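Local coordinates for protein ParB-C (Sulfolobus sp. NOB8H2, PDB 4RS7) that acts in archaeal plasmid DNA segregation, its histone-like C-terminal domain probably acting as a dimer that binds DNA, at the interface of chains A and B. Residues are numbered along the deposited sequence; one frame, centred on the assembly and turned at random. Chains: chain A/B, ParB-C.

The interface of chains A and B. Residues chain A 79-81, 86; chain B 45, 49, 70.
A:Leu80, A:Phe81 and B:Ser45, B:Tyr49 meet in a two-fold symmetric interface between two copies of the histone-like ParB-C domain, probably the biological dimer, and the contact ties the C-terminal segment of one chain to the long central helix of the other. Its twin, with the chains exchanged, does the same across the axis. B:Ser45 and B:Tyr49 lie one turn apart on helix 24-49 and hold both backbone polar groups of A:Phe81. The backbone N of A:Phe81 donates to the B:Ser45 hydroxyl OG at 2.8 Å, with 144° at the hydrogen. OG of B:Ser45 also lies 2.8 Å from a water O, which in turn reaches the backbone O of A:Arg79. The phenol OH of B:Tyr49 donates to the backbone O of A:Phe81 at 2.6 Å, approaching 19° from the carbonyl plane. A:Leu80 fills the space between B:Phe70, B:Ser45 and B:Tyr49. Its CG stands anti to the backbone N (chi1 -179°), and this torsion together with chi2 sets methyl CD1 over the centre of the B:Phe70 ring. CD1 of A:Leu80 is 3.7 Å from the B:Phe70 ring centroid, a CH-pi contact. CB of A:Leu80 lies 3.7 Å from CE2 of B:Phe70. The B:Tyr49 side chain comes at A:Leu80 from the opposite direction, with the phenol OH of B:Tyr49 3.6 Å from CG of A:Leu80. Methyl CG2 of A:Val86 lies 3.8 Å from CD1 of B:Tyr49. A phenylalanine in place of B:Tyr49 would probably leave the carbonyl O of A:Phe81 without its hydroxyl donor and open a gap beside CG of A:Leu80. Within chain A, the guanidinium NH2 of A:Arg79 lies over one face of the A:Phe81 ring, near its rim.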
loop_
_atom_site.group_PDB
_atom_site.type_symbol
_atom_site.label_atom_id
_atom_site.label_comp_id
_atom_site.label_asym_id
_atom_site.label_seq_id
_atom_site.Cartn_x
_atom_site.Cartn_y
_atom_site.Cartn_z
ATOM N N ARG A 79 -5.040 0.986 -3.324
ATOM C CA ARG A 79 -6.284 1.725 -3.464
ATOM C C ARG A 79 -6.861 2.022 -2.093
ATOM O O ARG A 79 -6.377 1.513 -1.083
ATOM C CB ARG A 79 -7.291 0.900 -4.276
ATOM C CG ARG A 79 -7.729 -0.386 -3.579
ATOM C CD ARG A 79 -8.545 -1.302 -4.497
ATOM N NE ARG A 79 -8.759 -2.610 -3.878
ATOM C CZ ARG A 79 -9.743 -2.887 -3.029
ATOM N NH1 ARG A 79 -10.626 -1.953 -2.700
ATOM N NH2 ARG A 79 -9.852 -4.100 -2.511
ATOM N N LEU A 80 -7.896 2.855 -2.053
ATOM C CA LEU A 80 -8.641 3.057 -0.822
ATOM C C LEU A 80 -9.702 1.966 -0.733
ATOM O O LEU A 80 -10.608 1.920 -1.564
ATOM C CB LEU A 80 -9.309 4.437 -0.816
ATOM C CG LEU A 80 -10.115 4.804 0.434
ATOM C CD1 LEU A 80 -9.239 4.763 1.688
ATOM C CD2 LEU A 80 -10.740 6.177 0.270
ATOM N N PHE A 81 -9.572 1.074 0.247
ATOM C CA PHE A 81 -10.591 0.052 0.483
ATOM C C PHE A 81 -11.872 0.750 0.923
ATOM O O PHE A 81 -11.819 1.724 1.667
ATOM C CB PHE A 81 -10.143 -0.930 1.568
ATOM C CG PHE A 81 -9.027 -1.849 1.145
ATOM C CD1 PHE A 81 -7.787 -1.344 0.790
ATOM C CD2 PHE A 81 -9.213 -3.224 1.130
ATOM C CE1 PHE A 81 -6.759 -2.189 0.408
ATOM C CE2 PHE A 81 -8.188 -4.074 0.752
ATOM C CZ PHE A 81 -6.959 -3.558 0.392
ATOM N N VAL A 86 -13.604 -2.673 5.011
ATOM C CA VAL A 86 -12.837 -2.592 6.248
ATOM C C VAL A 86 -13.722 -2.676 7.492
ATOM O O VAL A 86 -13.272 -3.101 8.560
ATOM C CB VAL A 86 -11.986 -1.305 6.290
ATOM C CG1 VAL A 86 -11.038 -1.270 5.109
ATOM C CG2 VAL A 86 -12.872 -0.082 6.281
ATOM N N SER B 45 -6.304 2.114 4.883
ATOM C CA SER B 45 -7.685 2.571 4.767
ATOM C C SER B 45 -8.341 2.724 6.137
ATOM O O SER B 45 -9.032 3.708 6.396
ATOM C CB SER B 45 -8.503 1.626 3.879
ATOM O OG SER B 45 -8.073 1.704 2.531
ATOM N N TYR B 49 -9.904 6.330 7.467
ATOM C CA TYR B 49 -11.305 6.538 7.825
ATOM C C TYR B 49 -11.503 7.057 9.249
ATOM O O TYR B 49 -12.561 7.594 9.574
ATOM C CB TYR B 49 -12.106 5.247 7.620
ATOM C CG TYR B 49 -12.364 4.906 6.171
ATOM C CD1 TYR B 49 -12.183 3.609 5.699
ATOM C CD2 TYR B 49 -12.804 5.875 5.274
ATOM C CE1 TYR B 49 -12.423 3.289 4.378
ATOM C CE2 TYR B 49 -13.045 5.563 3.948
ATOM C CZ TYR B 49 -12.853 4.268 3.506
ATOM O OH TYR B 49 -13.090 3.950 2.185
ATOM N N PHE B 70 -6.684 11.309 -0.258
ATOM C CA PHE B 70 -6.058 10.049 0.143
ATOM C C PHE B 70 -5.011 9.601 -0.873
ATOM O O PHE B 70 -3.874 9.284 -0.513
ATOM C CB PHE B 70 -7.104 8.941 0.328
ATOM C CG PHE B 70 -6.506 7.578 0.586
ATOM C CD1 PHE B 70 -6.063 7.228 1.850
ATOM C CD2 PHE B 70 -6.384 6.653 -0.439
ATOM C CE1 PHE B 70 -5.512 5.973 2.092
ATOM C CE2 PHE B 70 -5.834 5.395 -0.205
ATOM C CZ PHE B 70 -5.397 5.060 1.061
HETATM O O HOH W 1 -5.467 0.775 1.914
#